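Local coordinates for uncharacterized protein (Leishmania major, PDB 2B4W) that is of unknown function but belongs to the DUF1861 family, which is grouped with beta-propeller glycosidases and may point to a carbohydrate-related role, at residues Pro36-Gly41 with Asp306-Met311. Residues are numbered along the deposited sequence; the frame is centred on the assembly and turned at random.
Sequences PFSYKG and DLHFPM
Ser38 takes both backbone hydrogen bonds that join strand 37-39 to the C-terminal segment 306-311. Its N donates to Leu307 O at 2.9 Å (167° at the hydrogen), and its O accepts from Phe309 N at 2.9 Å, the pattern of a parallel beta bridge between Ser38 and His308. The opposite edge of strand 37-39 pairs with strand 42-50, so the chain end adds a short outer strand; the all-beta chain is consistent with the beta-propeller of the B_Fructosidase clan. Asp306 prepares the strand with an Asx turn, OD1 accepting from His308 N.

Tyr39 can be followed outward from CB, which carries CG anti to the backbone N (chi1 -177°). CD1 lies 3.4 Å from Phe309 O, near the ring plane, and also meets Phe309 CB; CE1 approaches Pro310 O in plane, as well as Met311 CB at 3.9 Å. CZ is nearest Met311 CB, and OH touches it and hydrogen-bonds to Asp120, which also forms a salt bridge with Lys40 NZ. Tyrosine thus turns a weakly positive C-H edge to two carbonyl oxygens and its hydroxyl to an acid.

Phe37 CD2 meets Phe309 CD2 at 3.8 Å, the two rings oblique at 75°; Pro119 and Met93 adjoin both, a setting suited to bulky aromatics. On the Ser38 side of the strand pair, small Ser38 lets its CB and OG lie against the His308 ring, OG over one face.

Lys40 N donates to water 2 at 3.0 Å; that water's very short contact with Phe309 O is doubtful. Two backbone bonds, with Phe37, Tyr39 and Phe309 packed on one face, therefore hold the chain end to strand 37-39.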
ATOM      1  N   PRO A  36       3.979   6.584  -3.857  1.00 17.55           N
ATOM      2  CA  PRO A  36       4.132   7.990  -4.249  1.00 15.98           C
ATOM      3  C   PRO A  36       3.040   8.476  -5.190  1.00 18.23           C
ATOM      4  O   PRO A  36       2.339   7.695  -5.830  1.00 22.47           O
ATOM      5  CB  PRO A  36       5.489   7.982  -4.984  1.00 18.87           C
ATOM      6  CG  PRO A  36       6.208   6.870  -4.271  1.00 15.67           C
ATOM      7  CD  PRO A  36       5.157   5.783  -4.209  1.00 20.71           C
ATOM      8  N   PHE A  37       2.903   9.803  -5.303  1.00 17.20           N
ATOM      9  CA  PHE A  37       1.868  10.389  -6.160  1.00 14.01           C
ATOM     10  C   PHE A  37       2.417  11.735  -6.621  1.00 24.90           C
ATOM     11  O   PHE A  37       3.505  12.081  -6.152  1.00 20.18           O
ATOM     12  CB  PHE A  37       0.523  10.590  -5.469  1.00 16.85           C
ATOM     13  CG  PHE A  37       0.558  11.510  -4.252  1.00 18.79           C
ATOM     14  CD1 PHE A  37       0.977  11.063  -3.006  1.00 16.19           C
ATOM     15  CD2 PHE A  37       0.168  12.826  -4.364  1.00 20.76           C
ATOM     16  CE1 PHE A  37       0.993  11.923  -1.916  1.00 13.68           C
ATOM     17  CE2 PHE A  37       0.167  13.696  -3.296  1.00 21.87           C
ATOM     18  CZ  PHE A  37       0.579  13.237  -2.052  1.00 19.23           C
ATOM     19  N   SER A  38       1.714  12.457  -7.476  1.00 22.21           N
ATOM     20  CA  SER A  38       2.198  13.794  -7.852  1.00 23.29           C
ATOM     21  C   SER A  38       1.126  14.844  -7.618  1.00 22.25           C
ATOM     22  O   SER A  38      -0.069  14.575  -7.759  1.00 22.50           O
ATOM     23  CB  SER A  38       2.648  13.786  -9.323  1.00 29.08           C
ATOM     24  OG  SER A  38       1.866  14.694 -10.068  1.00 45.20           O
ATOM     25  N   TYR A  39       1.542  16.045  -7.252  1.00 16.58           N
ATOM     26  CA  TYR A  39       0.642  17.152  -6.987  1.00 18.81           C
ATOM     27  C   TYR A  39       1.430  18.444  -7.179  1.00 18.54           C
ATOM     28  O   TYR A  39       2.604  18.477  -6.808  1.00 24.41           O
ATOM     29  CB  TYR A  39       0.068  17.008  -5.592  1.00 21.94           C
ATOM     30  CG  TYR A  39      -0.945  18.014  -5.123  1.00 24.32           C
ATOM     31  CD1 TYR A  39      -2.179  18.121  -5.751  1.00 27.10           C
ATOM     32  CD2 TYR A  39      -0.683  18.857  -4.043  1.00 22.50           C
ATOM     33  CE1 TYR A  39      -3.139  19.036  -5.339  1.00 23.96           C
ATOM     34  CE2 TYR A  39      -1.628  19.772  -3.631  1.00 30.79           C
ATOM     35  CZ  TYR A  39      -2.846  19.859  -4.277  1.00 31.11           C
ATOM     36  OH  TYR A  39      -3.780  20.771  -3.856  1.00 28.27           O
ATOM     37  N   LYS A  40       0.804  19.444  -7.778  1.00 27.62           N
ATOM     38  CA  LYS A  40       1.409  20.761  -7.983  1.00 31.12           C
ATOM     39  C   LYS A  40       2.831  20.665  -8.537  1.00 40.41           C
ATOM     40  O   LYS A  40       3.750  21.416  -8.186  1.00 34.03           O
ATOM     41  CB  LYS A  40       1.407  21.577  -6.686  1.00 35.43           C
ATOM     42  CG  LYS A  40       0.132  22.327  -6.336  1.00 40.36           C
ATOM     43  CD  LYS A  40       0.196  22.944  -4.940  1.00 43.09           C
ATOM     44  CE  LYS A  40      -0.974  23.868  -4.658  1.00 45.01           C
ATOM     45  NZ  LYS A  40      -1.348  23.993  -3.225  1.00 47.49           N
ATOM     46  N   GLY A  41       3.047  19.725  -9.456  1.00 31.63           N
ATOM     47  CA  GLY A  41       4.314  19.621 -10.148  1.00 28.33           C
ATOM     48  C   GLY A  41       5.390  18.868  -9.419  1.00 27.28           C
ATOM     49  O   GLY A  41       6.528  18.752  -9.883  1.00 27.60           O
ATOM     50  N   ASP A 306      -3.460   7.100 -13.361  1.00 15.90           N
ATOM     51  CA  ASP A 306      -2.314   7.509 -12.584  1.00 20.76           C
ATOM     52  C   ASP A 306      -2.706   8.135 -11.247  1.00 15.42           C
ATOM     53  O   ASP A 306      -3.873   8.364 -10.933  1.00 24.80           O
ATOM     54  CB  ASP A 306      -1.461   8.467 -13.412  1.00 23.08           C
ATOM     55  CG  ASP A 306      -2.093   9.801 -13.720  1.00 32.27           C
ATOM     56  OD1 ASP A 306      -2.764  10.408 -12.870  1.00 25.20           O
ATOM     57  OD2 ASP A 306      -1.903  10.298 -14.852  1.00 39.61           O
ATOM     58  N   LEU A 307      -1.674   8.397 -10.470  1.00 20.13           N
ATOM     59  CA  LEU A 307      -1.816   9.070  -9.175  1.00 22.13           C
ATOM     60  C   LEU A 307      -1.281  10.481  -9.264  1.00 18.04           C
ATOM     61  O   LEU A 307      -0.609  11.040  -8.413  1.00 18.82           O
ATOM     62  CB  LEU A 307      -1.115   8.265  -8.079  1.00 27.65           C
ATOM     63  CG  LEU A 307      -1.684   6.835  -8.000  1.00 24.27           C
ATOM     64  CD1 LEU A 307      -0.784   5.886  -7.258  1.00 34.59           C
ATOM     65  CD2 LEU A 307      -3.064   6.871  -7.361  1.00 24.11           C
ATOM     66  N   HIS A 308      -1.671  11.112 -10.372  1.00 18.04           N
ATOM     67  CA  HIS A 308      -1.388  12.529 -10.554  1.00 15.95           C
ATOM     68  C   HIS A 308      -2.654  13.318 -10.228  1.00 19.71           C
ATOM     69  O   HIS A 308      -3.646  13.118 -10.932  1.00 20.61           O
ATOM     70  CB  HIS A 308      -0.903  12.820 -11.973  1.00 26.48           C
ATOM     71  CG  HIS A 308       0.398  12.166 -12.331  1.00 39.07           C
ATOM     72  ND1 HIS A 308       1.048  12.411 -13.525  1.00 50.78           N
ATOM     73  CD2 HIS A 308       1.179  11.285 -11.667  1.00 38.60           C
ATOM     74  CE1 HIS A 308       2.163  11.709 -13.577  1.00 55.68           C
ATOM     75  NE2 HIS A 308       2.269  11.013 -12.460  1.00 50.97           N
ATOM     76  N   PHE A 309      -2.591  14.160  -9.198  1.00 19.53           N
ATOM     77  CA  PHE A 309      -3.768  14.848  -8.694  1.00 21.20           C
ATOM     78  C   PHE A 309      -3.841  16.317  -9.113  1.00 17.62           C
ATOM     79  O   PHE A 309      -2.874  17.056  -8.957  1.00 21.34           O
ATOM     80  CB  PHE A 309      -3.864  14.740  -7.149  1.00 25.53           C
ATOM     81  CG  PHE A 309      -4.138  13.302  -6.725  1.00 24.98           C
ATOM     82  CD1 PHE A 309      -5.420  12.789  -6.749  1.00 25.49           C
ATOM     83  CD2 PHE A 309      -3.105  12.470  -6.335  1.00 16.01           C
ATOM     84  CE1 PHE A 309      -5.662  11.468  -6.407  1.00 17.79           C
ATOM     85  CE2 PHE A 309      -3.339  11.150  -6.014  1.00 18.96           C
ATOM     86  CZ  PHE A 309      -4.628  10.641  -6.035  1.00 19.12           C
ATOM     87  N   PRO A 310      -5.020  16.686  -9.612  1.00 16.32           N
ATOM     88  CA  PRO A 310      -5.303  18.054 -10.037  1.00 18.56           C
ATOM     89  C   PRO A 310      -5.410  18.961  -8.826  1.00 21.79           C
ATOM     90  O   PRO A 310      -5.805  18.545  -7.737  1.00 22.06           O
ATOM     91  CB  PRO A 310      -6.637  17.951 -10.753  1.00 22.08           C
ATOM     92  CG  PRO A 310      -7.282  16.678 -10.332  1.00 28.18           C
ATOM     93  CD  PRO A 310      -6.206  15.819  -9.772  1.00 20.61           C
HETATM   94  N   MSE A 311      -5.042  20.237  -8.935  1.00 23.78           N
HETATM   95  CA  MSE A 311      -5.232  21.053  -7.718  1.00 29.58           C
HETATM   96  C   MSE A 311      -6.605  21.701  -7.714  1.00 33.56           C
HETATM   97  O   MSE A 311      -7.541  21.206  -8.360  1.00 27.92           O
HETATM   98  CB  MSE A 311      -4.104  22.076  -7.562  1.00 43.40           C
HETATM   99  CG  MSE A 311      -3.862  22.953  -8.765  1.00 37.98           C
HETATM  100 SE   MSE A 311      -2.417  24.224  -8.599  1.00 36.44          SE
HETATM  101  CE  MSE A 311      -1.591  23.653 -10.220  1.00 20.62           C
TER
HETATM  102  O   HOH W   1      -0.311  15.836 -10.683  1.00 35.14           O
HETATM  103  O   HOH W   2      -1.920  19.398  -8.991  1.00 24.35           O